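Local structure of putative O-GlcNAcase nagJ (Clostridium perfringens, 6PV5) at residues M415-P419 with F486-T491; I378-G382 with R492-G496; Y222-D227 with R245-L249. The protein probably hydrolyses N-acetylhexosaminides as a family 84 glycoside hydrolase, this chain being an N-terminal portion with a leading domain, the catalytic barrel and a helical domain. All coordinates share one frame; numbering follows the deposited sequence. Where two conformers were deposited one is given.

In the fold
From the N terminus, contact 3 closes first: 222-227, at the end of the second barrel strand, meets helix 243-255 after a loop of about twenty residues, all within the catalytic barrel. Well after it along the chain, contact 2 opens at 378-382, behind the sixth strand, and contact 1 opens at 415-419, between the seventh and eighth strands. Contact 1 closes at 486-491 and contact 2 straight afterwards at 492-496, so contact 1 is nested inside contact 2. Together they tie two barrel loops to the segment leading into the C-terminal helices, and they touch where Ala416 CB packs 3.6 Å from Leu493 CD2. Contact 3 lies apart, its centre about 28 Å from each.

Contact 1: M415-P419 with F486-T491; sequences MALGP and FANHST
Ser490 holds Met415 and Leu417 by two different oxygens. Its hydroxyl, OG, gives its proton to Met415 O at 2.7 Å, reaching that carbonyl from slightly outside its plane. The torsion that sets OG opposite the backbone N (chi1 -156°) aims it at the 415-419 chain. OG also takes a proton from a water that lies 2.6 Å from it. The same water accepts the N-H of Met415, with Met415 N 2.8 Å from the water oxygen, so the backbone N-H and C=O of this residue are both satisfied around one serine hydroxyl. Ser490 O, at the end of a type I turn running from Ala487, receives Leu417 N at 3.0 Å, the N-H pointing at it with an angle of 153°. This puts Ser490 O near Met415 O, two acceptors whose partners come from other groups.

The turn leads out of helix 480-487. Segment 415-419 belongs to the loop between the last two strands of the (beta/alpha)8 barrel, so these bonds join a barrel loop to the chain leading into the C-terminal helices.

Beside the polar pairs, Leu417 CD1 slants onto Phe486 CE2 at 3.6 Å, and Leu417 CB rests against Ala487 CB at 4.0 Å. Phe486 in turn meets Phe561 edge-to-face. Thr491 turns its methyl CG2 to Gly418 CA, 3.6 Å away, while its OG1 bonds to Arg497 O. Leu417 O is taken by Trp468 NE1, and Gly418 O by Ser448 OG.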
ATOM      1  N   MET A 415      -8.716 -10.227   8.440  1.00 26.33           N
ATOM      2  CA  MET A 415      -7.581  -9.698   7.701  1.00 28.82           C
ATOM      3  C   MET A 415      -8.052  -9.163   6.343  1.00 31.31           C
ATOM      4  O   MET A 415      -8.811  -9.823   5.644  1.00 27.46           O
ATOM      5  CB  MET A 415      -6.505 -10.759   7.435  1.00 27.96           C
ATOM      6  CG  MET A 415      -5.918 -11.423   8.676  1.00 31.59           C
ATOM      7  SD  MET A 415      -5.102 -10.214   9.761  1.00 35.28           S
ATOM      8  CE  MET A 415      -3.882 -11.219  10.606  1.00 35.90           C
ATOM      9  N   ALA A 416      -7.544  -7.982   5.951  1.00 27.85           N
ATOM     10  CA  ALA A 416      -7.781  -7.456   4.612  1.00 25.28           C
ATOM     11  C   ALA A 416      -6.602  -7.871   3.744  1.00 25.19           C
ATOM     12  O   ALA A 416      -5.480  -7.422   3.975  1.00 25.86           O
ATOM     13  CB  ALA A 416      -7.934  -5.953   4.669  1.00 23.84           C
ATOM     14  N   LEU A 417      -6.866  -8.751   2.774  1.00 22.82           N
ATOM     15  CA  LEU A 417      -5.815  -9.322   1.948  1.00 23.29           C
ATOM     16  C   LEU A 417      -6.099  -9.036   0.476  1.00 23.71           C
ATOM     17  O   LEU A 417      -5.534  -9.700  -0.387  1.00 25.44           O
ATOM     18  CB  LEU A 417      -5.739 -10.843   2.194  1.00 23.08           C
ATOM     19  CG  LEU A 417      -5.392 -11.270   3.630  1.00 24.41           C
ATOM     20  CD1 LEU A 417      -5.486 -12.795   3.771  1.00 21.83           C
ATOM     21  CD2 LEU A 417      -3.982 -10.798   3.989  1.00 22.09           C
ATOM     22  N   GLY A 418      -6.958  -8.050   0.190  1.00 24.92           N
ATOM     23  CA  GLY A 418      -7.306  -7.757  -1.196  1.00 26.26           C
ATOM     24  C   GLY A 418      -6.546  -6.588  -1.831  1.00 27.99           C
ATOM     25  O   GLY A 418      -5.785  -5.872  -1.174  1.00 25.16           O
ATOM     26  N   PRO A 419      -6.772  -6.322  -3.143  1.00 27.92           N
ATOM     27  CA  PRO A 419      -6.155  -5.175  -3.811  1.00 26.26           C
ATOM     28  C   PRO A 419      -6.874  -3.880  -3.448  1.00 25.77           C
ATOM     29  O   PRO A 419      -8.060  -3.881  -3.099  1.00 24.75           O
ATOM     30  CB  PRO A 419      -6.355  -5.502  -5.302  1.00 25.93           C
ATOM     31  CG  PRO A 419      -7.670  -6.258  -5.312  1.00 27.78           C
ATOM     32  CD  PRO A 419      -7.629  -7.110  -4.050  1.00 26.90           C
ATOM     33  N   PHE A 486      -7.244 -18.701  -0.536  1.00 23.46           N
ATOM     34  CA  PHE A 486      -7.536 -18.241   0.820  1.00 24.17           C
ATOM     35  C   PHE A 486      -7.915 -16.756   0.814  1.00 22.80           C
ATOM     36  O   PHE A 486      -8.937 -16.351   1.380  1.00 22.28           O
ATOM     37  CB  PHE A 486      -6.294 -18.516   1.685  1.00 26.10           C
ATOM     38  CG  PHE A 486      -6.312 -17.932   3.074  1.00 26.36           C
ATOM     39  CD1 PHE A 486      -7.094 -18.503   4.070  1.00 27.34           C
ATOM     40  CD2 PHE A 486      -5.520 -16.836   3.394  1.00 26.33           C
ATOM     41  CE1 PHE A 486      -7.095 -17.978   5.361  1.00 28.54           C
ATOM     42  CE2 PHE A 486      -5.527 -16.303   4.676  1.00 27.45           C
ATOM     43  CZ  PHE A 486      -6.310 -16.880   5.664  1.00 29.53           C
ATOM     44  N   ALA A 487      -7.067 -15.934   0.177  1.00 22.02           N
ATOM     45  CA  ALA A 487      -7.240 -14.484   0.203  1.00 23.82           C
ATOM     46  C   ALA A 487      -8.558 -14.066  -0.461  1.00 24.31           C
ATOM     47  O   ALA A 487      -9.159 -13.066  -0.076  1.00 23.69           O
ATOM     48  CB  ALA A 487      -6.058 -13.819  -0.462  1.00 21.52           C
ATOM     49  N   ASN A 488      -9.020 -14.854  -1.431  1.00 24.03           N
ATOM     50  CA  ASN A 488     -10.294 -14.607  -2.103  1.00 25.79           C
ATOM     51  C   ASN A 488     -11.444 -14.453  -1.111  1.00 25.99           C
ATOM     52  O   ASN A 488     -12.404 -13.719  -1.382  1.00 26.29           O
ATOM     53  CB  ASN A 488     -10.546 -15.659  -3.192  1.00 26.08           C
ATOM     54  CG  ASN A 488     -11.860 -15.531  -3.939  1.00 27.43           C
ATOM     55  OD1 ASN A 488     -12.257 -14.450  -4.368  1.00 24.62           O
ATOM     56  ND2 ASN A 488     -12.541 -16.652  -4.115  1.00 26.55           N
ATOM     57  N   HIS A 489     -11.343 -15.104   0.057  1.00 25.75           N
ATOM     58  CA  HIS A 489     -12.448 -15.061   1.006  1.00 23.65           C
ATOM     59  C   HIS A 489     -12.213 -14.012   2.088  1.00 25.44           C
ATOM     60  O   HIS A 489     -12.899 -14.013   3.101  1.00 23.23           O
ATOM     61  CB  HIS A 489     -12.663 -16.439   1.646  1.00 25.29           C
ATOM     62  CG  HIS A 489     -13.141 -17.483   0.697  1.00 24.18           C
ATOM     63  ND1 HIS A 489     -14.465 -17.811   0.593  1.00 24.30           N
ATOM     64  CD2 HIS A 489     -12.482 -18.247  -0.203  1.00 23.87           C
ATOM     65  CE1 HIS A 489     -14.615 -18.761  -0.318  1.00 23.15           C
ATOM     66  NE2 HIS A 489     -13.416 -19.037  -0.826  1.00 24.49           N
ATOM     67  N   SER A 490     -11.252 -13.107   1.877  1.00 26.84           N
ATOM     68  CA  SER A 490     -10.844 -12.207   2.949  1.00 27.43           C
ATOM     69  C   SER A 490     -10.455 -10.827   2.402  1.00 28.27           C
ATOM     70  O   SER A 490      -9.352 -10.340   2.695  1.00 26.68           O
ATOM     71  CB  SER A 490      -9.647 -12.807   3.665  1.00 25.50           C
ATOM     72  OG  SER A 490      -9.570 -12.304   4.991  1.00 26.16           O
ATOM     73  N   THR A 491     -11.300 -10.244   1.540  1.00 25.65           N
ATOM     74  CA  THR A 491     -10.898  -9.016   0.857  1.00 26.99           C
ATOM     75  C   THR A 491     -11.737  -7.855   1.368  1.00 25.86           C
ATOM     76  O   THR A 491     -11.250  -6.744   1.452  1.00 28.96           O
ATOM     77  CB  THR A 491     -10.896  -9.123  -0.676  1.00 26.30           C
ATOM     78  OG1 THR A 491     -12.214  -9.445  -1.133  1.00 28.09           O
ATOM     79  CG2 THR A 491      -9.933 -10.166  -1.202  1.00 27.90           C
TER
HETATM   80  O   HOH W   1      -9.482 -12.802   7.523  1.00 24.41           O

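Contact 2: I378-G382 with R492-G496; sequences IPPNG and RLDTG
Thr495 plugs into the backbone of Pro379, and its side chain is worth following outward. CB already sits 3.2 Å from Pro379 O. From there OG1, placed opposite the backbone N by chi1 -169°, donates to that same Pro379 O at 2.7 Å, coming in tilted a little from the carbonyl plane. The other branch, CG2, turns to Ile378 and meets its CG2 at 3.8 Å. Ile378 CG2 also lies against Asp494 CB, 3.9 Å away, while the carboxylate of Asp494 is paired with Lys411 through OD1.

One residue on, Pro380 O is gripped by Arg492. NH1 of that arginine lies in the carbonyl plane of Pro380 and donates to its O at 2.8 Å. A second bond from Arg492 NH1, to Gly496 O at 3.1 Å, is straighter (165°) and lies in the guanidinium plane, on a lone pair of that carbonyl. The two backbone oxygens held by NH1 probably restrict rotation of the guanidinium. Pro380 CA adds a C-H...O contact to Asp494 O at 3.3 Å.

Pro379 and Thr495 both pack on Trp403 of the seventh strand. Segment 492-496, past helix 480-487, packs against 378-382, which belongs to the loop after the sixth strand of a (beta/alpha)8 barrel, at the end where such enzymes carry their active sites; Ile378 stands about 11 Å, side chain to side chain, from Asp305, the predicted proton donor.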
ATOM      1  N   ILE A 378     -14.247   5.541   6.218  1.00 26.69           N
ATOM      2  CA  ILE A 378     -13.885   4.367   5.433  1.00 28.21           C
ATOM      3  C   ILE A 378     -14.861   4.272   4.251  1.00 29.21           C
ATOM      4  O   ILE A 378     -15.944   3.725   4.393  1.00 25.90           O
ATOM      5  CB  ILE A 378     -13.896   3.076   6.294  1.00 30.81           C
ATOM      6  CG1 ILE A 378     -13.189   3.245   7.649  1.00 29.53           C
ATOM      7  CG2 ILE A 378     -13.312   1.885   5.529  1.00 29.14           C
ATOM      8  CD1 ILE A 378     -13.854   2.480   8.765  1.00 34.95           C
ATOM      9  N   PRO A 379     -14.537   4.805   3.046  1.00 29.18           N
ATOM     10  CA  PRO A 379     -15.505   4.851   1.939  1.00 28.03           C
ATOM     11  C   PRO A 379     -15.800   3.458   1.379  1.00 27.44           C
ATOM     12  O   PRO A 379     -14.900   2.782   0.869  1.00 25.44           O
ATOM     13  CB  PRO A 379     -14.813   5.728   0.883  1.00 28.05           C
ATOM     14  CG  PRO A 379     -13.765   6.491   1.692  1.00 28.20           C
ATOM     15  CD  PRO A 379     -13.269   5.466   2.704  1.00 26.81           C
ATOM     16  N   PRO A 380     -17.074   3.001   1.477  1.00 25.51           N
ATOM     17  CA  PRO A 380     -17.434   1.617   1.162  1.00 26.38           C
ATOM     18  C   PRO A 380     -17.261   1.287  -0.313  1.00 26.18           C
ATOM     19  O   PRO A 380     -17.019   0.137  -0.671  1.00 26.99           O
ATOM     20  CB  PRO A 380     -18.911   1.484   1.604  1.00 26.39           C
ATOM     21  CG  PRO A 380     -19.418   2.899   1.683  1.00 28.86           C
ATOM     22  CD  PRO A 380     -18.217   3.777   1.982  1.00 24.38           C
ATOM     23  N   ASN A 381     -17.308   2.322  -1.147  0.54 25.48           N
ATOM     24  CA  ASN A 381     -17.287   2.130  -2.584  0.54 26.94           C
ATOM     25  C   ASN A 381     -16.156   2.941  -3.221  0.54 27.42           C
ATOM     26  O   ASN A 381     -16.330   3.483  -4.313  0.54 25.67           O
ATOM     27  CB  ASN A 381     -18.657   2.505  -3.159  0.54 29.03           C
ATOM     28  CG  ASN A 381     -18.780   2.260  -4.647  0.54 31.59           C
ATOM     29  OD1 ASN A 381     -18.061   1.433  -5.203  0.54 31.58           O
ATOM     30  ND2 ASN A 381     -19.693   2.977  -5.292  0.54 29.24           N
ATOM     31  N   GLY A 382     -14.988   2.990  -2.560  1.00 26.51           N
ATOM     32  CA  GLY A 382     -13.827   3.701  -3.084  1.00 24.89           C
ATOM     33  C   GLY A 382     -14.063   5.213  -3.212  1.00 28.33           C
ATOM     34  O   GLY A 382     -14.808   5.802  -2.430  1.00 28.08           O
ATOM     35  N   ARG A 492     -12.974  -8.136   1.761  1.00 23.64           N
ATOM     36  CA  ARG A 492     -13.927  -7.081   2.046  1.00 26.01           C
ATOM     37  C   ARG A 492     -14.021  -6.843   3.553  1.00 27.53           C
ATOM     38  O   ARG A 492     -14.363  -7.755   4.299  1.00 27.05           O
ATOM     39  CB  ARG A 492     -15.284  -7.461   1.437  1.00 26.77           C
ATOM     40  CG  ARG A 492     -16.427  -6.497   1.725  1.00 28.23           C
ATOM     41  CD  ARG A 492     -16.321  -5.210   0.908  1.00 28.59           C
ATOM     42  NE  ARG A 492     -17.423  -4.295   1.204  1.00 27.61           N
ATOM     43  CZ  ARG A 492     -17.624  -3.104   0.635  1.00 28.20           C
ATOM     44  NH1 ARG A 492     -16.797  -2.643  -0.289  1.00 27.44           N
ATOM     45  NH2 ARG A 492     -18.669  -2.387   0.986  1.00 25.75           N
ATOM     46  N   LEU A 493     -13.758  -5.599   3.979  1.00 24.87           N
ATOM     47  CA  LEU A 493     -14.027  -5.156   5.335  1.00 26.73           C
ATOM     48  C   LEU A 493     -15.159  -4.130   5.274  1.00 29.54           C
ATOM     49  O   LEU A 493     -16.255  -4.460   4.834  1.00 30.21           O
ATOM     50  CB  LEU A 493     -12.734  -4.596   5.943  1.00 30.21           C
ATOM     51  CG  LEU A 493     -11.839  -5.551   6.750  1.00 35.17           C
ATOM     52  CD1 LEU A 493     -11.601  -6.849   6.025  1.00 33.25           C
ATOM     53  CD2 LEU A 493     -10.493  -4.891   7.005  1.00 39.16           C
ATOM     54  N   ASP A 494     -14.927  -2.884   5.708  1.00 27.95           N
ATOM     55  CA  ASP A 494     -15.935  -1.873   5.423  1.00 29.54           C
ATOM     56  C   ASP A 494     -15.724  -1.297   4.022  1.00 27.71           C
ATOM     57  O   ASP A 494     -16.552  -0.562   3.524  1.00 27.59           O
ATOM     58  CB  ASP A 494     -15.983  -0.788   6.493  1.00 33.53           C
ATOM     59  CG  ASP A 494     -16.675  -1.253   7.761  1.00 36.98           C
ATOM     60  OD1 ASP A 494     -17.049  -2.441   7.817  1.00 34.69           O
ATOM     61  OD2 ASP A 494     -16.808  -0.423   8.692  1.00 43.33           O
ATOM     62  N   THR A 495     -14.606  -1.643   3.388  1.00 27.52           N
ATOM     63  CA  THR A 495     -14.354  -1.282   2.006  1.00 28.44           C
ATOM     64  C   THR A 495     -13.564  -2.449   1.437  1.00 28.15           C
ATOM     65  O   THR A 495     -13.202  -3.345   2.196  1.00 27.51           O
ATOM     66  CB  THR A 495     -13.627   0.067   1.897  1.00 28.62           C
ATOM     67  OG1 THR A 495     -13.627   0.483   0.525  1.00 30.42           O
ATOM     68  CG2 THR A 495     -12.203   0.014   2.413  1.00 24.49           C
ATOM     69  N   GLY A 496     -13.295  -2.428   0.128  1.00 25.29           N
ATOM     70  CA  GLY A 496     -12.466  -3.468  -0.465  1.00 24.77           C
ATOM     71  C   GLY A 496     -13.225  -4.240  -1.536  1.00 25.40           C
ATOM     72  O   GLY A 496     -14.446  -4.125  -1.649  1.00 28.18           O
TER
HETATM   73  O   HOH W   2     -14.650  -0.697  -2.074  1.00 36.27           O

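Contact 3: Y222-D227 with R245-L249; sequences YAPKSD and RMKEL
Tyr222 and Arg245 meet because both side chains start extended: Tyr222 has CG opposite its backbone N (chi1 -177°), which sends the ring across to helix 243-255, and Arg245 runs straight until it bends at chi3 (82°), laying its guanidinium edge beside the phenol oxygen. NH1 donates to Tyr222 OH at 3.3 Å with an N-H...O angle of 149°, the oxygen lying close to the guanidinium plane. NH2 reaches the same OH in a second, weak bond. The phenol in turn gives its own proton to Asp227 OD2, 2.9 Å from Tyr222 OH, on the anti lone pair of that carboxylate. Asp227 OD2 also takes the hydroxyl of Tyr238, and forms a salt bridge to Arg245 NH2 at 3.6 Å, with carboxylate and guanidinium planes steeply inclined to each other.

The ring is packed on both faces. Met246 CE lies over one, with SD 4.5 Å from the Tyr222 ring centroid, obliquely placed in a Met-aromatic contact; Pro224 CG covers the rim of the opposite face. Leu249 CD1 comes within 4.1 Å of Tyr222 CE1, its side chain crossing at about a right angle. Phe260, on the neighbouring strand 259-264, touches Tyr222, Met246 and Leu249, so this is where the second barrel strand and the helix that follows it pack together.

Arg245, donating into the phenol, would be expected to polarise its O-H towards the carboxylate, so that the hydroxyl of this buried tyrosine sits between two charges that also pair directly, and probably stays protonated.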
ATOM      1  N   TYR A 222       5.522   8.429   9.821  1.00 33.98           N
ATOM      2  CA  TYR A 222       5.685   7.941  11.175  1.00 31.43           C
ATOM      3  C   TYR A 222       4.668   8.607  12.090  1.00 33.74           C
ATOM      4  O   TYR A 222       4.871   9.722  12.578  1.00 38.09           O
ATOM      5  CB  TYR A 222       7.139   8.123  11.610  1.00 32.73           C
ATOM      6  CG  TYR A 222       7.455   7.577  12.976  1.00 33.06           C
ATOM      7  CD1 TYR A 222       7.760   6.233  13.158  1.00 32.36           C
ATOM      8  CD2 TYR A 222       7.453   8.403  14.088  1.00 35.86           C
ATOM      9  CE1 TYR A 222       8.046   5.725  14.418  1.00 36.49           C
ATOM     10  CE2 TYR A 222       7.740   7.909  15.352  1.00 36.14           C
ATOM     11  CZ  TYR A 222       8.063   6.571  15.513  1.00 35.63           C
ATOM     12  OH  TYR A 222       8.336   6.087  16.765  1.00 39.09           O
ATOM     13  N   ALA A 223       3.555   7.914  12.335  1.00 34.62           N
ATOM     14  CA  ALA A 223       2.479   8.518  13.112  1.00 36.49           C
ATOM     15  C   ALA A 223       1.934   7.556  14.173  1.00 37.97           C
ATOM     16  O   ALA A 223       0.732   7.514  14.406  1.00 35.38           O
ATOM     17  CB  ALA A 223       1.404   9.021  12.171  1.00 36.53           C
ATOM     18  N   PRO A 224       2.784   6.814  14.925  1.00 43.68           N
ATOM     19  CA  PRO A 224       2.292   5.740  15.784  1.00 40.66           C
ATOM     20  C   PRO A 224       1.512   6.322  16.953  1.00 42.63           C
ATOM     21  O   PRO A 224       2.058   7.102  17.739  1.00 44.43           O
ATOM     22  CB  PRO A 224       3.554   5.030  16.302  1.00 44.74           C
ATOM     23  CG  PRO A 224       4.714   5.637  15.524  1.00 42.81           C
ATOM     24  CD  PRO A 224       4.241   7.000  15.054  1.00 41.30           C
ATOM     25  N   LYS A 225       0.248   5.889  17.070  1.00 41.79           N
ATOM     26  CA  LYS A 225      -0.697   6.422  18.038  1.00 44.06           C
ATOM     27  C   LYS A 225      -0.171   6.272  19.459  1.00 45.09           C
ATOM     28  O   LYS A 225      -0.488   7.095  20.310  1.00 49.91           O
ATOM     29  CB  LYS A 225      -2.087   5.798  17.877  1.00 42.84           C
ATOM     30  CG  LYS A 225      -2.953   6.520  16.851  1.00 45.30           C
ATOM     31  CD  LYS A 225      -4.071   5.700  16.269  1.00 46.08           C
ATOM     32  CE  LYS A 225      -4.635   6.319  15.006  1.00 43.40           C
ATOM     33  NZ  LYS A 225      -5.351   7.587  15.281  1.00 47.46           N
ATOM     34  N   SER A 226       0.641   5.235  19.694  1.00 44.94           N
ATOM     35  CA  SER A 226       1.055   4.899  21.045  1.00 45.57           C
ATOM     36  C   SER A 226       2.381   5.561  21.416  1.00 44.94           C
ATOM     37  O   SER A 226       2.762   5.512  22.576  1.00 41.04           O
ATOM     38  CB  SER A 226       1.126   3.400  21.227  1.00 43.64           C
ATOM     39  OG  SER A 226       2.167   2.867  20.429  1.00 41.23           O
ATOM     40  N   ASP A 227       3.094   6.148  20.441  1.00 49.70           N
ATOM     41  CA  ASP A 227       4.339   6.847  20.739  1.00 48.06           C
ATOM     42  C   ASP A 227       4.043   8.249  21.287  1.00 49.27           C
ATOM     43  O   ASP A 227       3.724   9.169  20.535  1.00 48.54           O
ATOM     44  CB  ASP A 227       5.321   6.871  19.561  1.00 44.75           C
ATOM     45  CG  ASP A 227       6.602   7.634  19.889  1.00 46.90           C
ATOM     46  OD1 ASP A 227       6.642   8.259  20.980  1.00 46.03           O
ATOM     47  OD2 ASP A 227       7.560   7.578  19.078  1.00 43.46           O
ATOM     48  N   ARG A 245      17.405   4.364  17.727  1.00 46.00           N
ATOM     49  CA  ARG A 245      16.228   3.722  17.160  1.00 54.54           C
ATOM     50  C   ARG A 245      15.736   4.550  15.969  1.00 49.79           C
ATOM     51  O   ARG A 245      15.534   4.030  14.872  1.00 48.53           O
ATOM     52  CB  ARG A 245      15.180   3.548  18.265  1.00 50.40           C
ATOM     53  CG  ARG A 245      13.847   2.991  17.795  1.00 54.38           C
ATOM     54  CD  ARG A 245      12.863   2.798  18.928  1.00 57.36           C
ATOM     55  NE  ARG A 245      12.103   3.960  19.384  1.00 57.46           N
ATOM     56  CZ  ARG A 245      11.215   4.640  18.654  1.00 62.77           C
ATOM     57  NH1 ARG A 245      10.999   4.322  17.385  1.00 56.00           N
ATOM     58  NH2 ARG A 245      10.566   5.660  19.193  1.00 61.24           N
ATOM     59  N   MET A 246      15.612   5.863  16.188  1.00 50.38           N
ATOM     60  CA  MET A 246      15.039   6.767  15.202  1.00 44.15           C
ATOM     61  C   MET A 246      15.988   6.968  14.020  1.00 45.99           C
ATOM     62  O   MET A 246      15.542   6.955  12.869  1.00 49.53           O
ATOM     63  CB  MET A 246      14.666   8.095  15.868  1.00 47.78           C
ATOM     64  CG  MET A 246      13.484   7.986  16.840  1.00 47.46           C
ATOM     65  SD  MET A 246      11.866   7.562  16.049  1.00 55.92           S
ATOM     66  CE  MET A 246      11.964   8.625  14.608  1.00 45.67           C
ATOM     67  N   LYS A 247      17.305   7.061  14.290  1.00 45.84           N
ATOM     68  CA  LYS A 247      18.300   7.332  13.258  1.00 43.62           C
ATOM     69  C   LYS A 247      18.358   6.177  12.267  1.00 42.53           C
ATOM     70  O   LYS A 247      18.517   6.366  11.055  1.00 43.63           O
ATOM     71  CB  LYS A 247      19.697   7.536  13.868  1.00 47.72           C
ATOM     72  N   GLU A 248      18.254   4.966  12.812  1.00 44.52           N
ATOM     73  CA  GLU A 248      18.264   3.774  11.985  1.00 43.97           C
ATOM     74  C   GLU A 248      17.069   3.818  11.021  1.00 40.11           C
ATOM     75  O   GLU A 248      17.229   3.603   9.819  1.00 46.45           O
ATOM     76  CB  GLU A 248      18.343   2.545  12.891  1.00 44.60           C
ATOM     77  CG  GLU A 248      18.518   1.253  12.121  1.00 47.70           C
ATOM     78  CD  GLU A 248      18.644  -0.001  12.969  1.00 52.77           C
ATOM     79  OE1 GLU A 248      18.013  -0.059  14.059  1.00 51.68           O
ATOM     80  OE2 GLU A 248      19.374  -0.925  12.530  1.00 54.96           O
ATOM     81  N   LEU A 249      15.886   4.169  11.537  1.00 40.64           N
ATOM     82  CA  LEU A 249      14.714   4.364  10.685  1.00 42.74           C
ATOM     83  C   LEU A 249      15.025   5.392   9.596  1.00 42.04           C
ATOM     84  O   LEU A 249      14.909   5.084   8.403  1.00 37.70           O
ATOM     85  CB  LEU A 249      13.513   4.799  11.533  1.00 38.95           C
ATOM     86  CG  LEU A 249      12.844   3.702  12.363  1.00 39.51           C
ATOM     87  CD1 LEU A 249      11.700   4.257  13.200  1.00 39.11           C
ATOM     88  CD2 LEU A 249      12.345   2.569  11.485  1.00 45.02           C
TER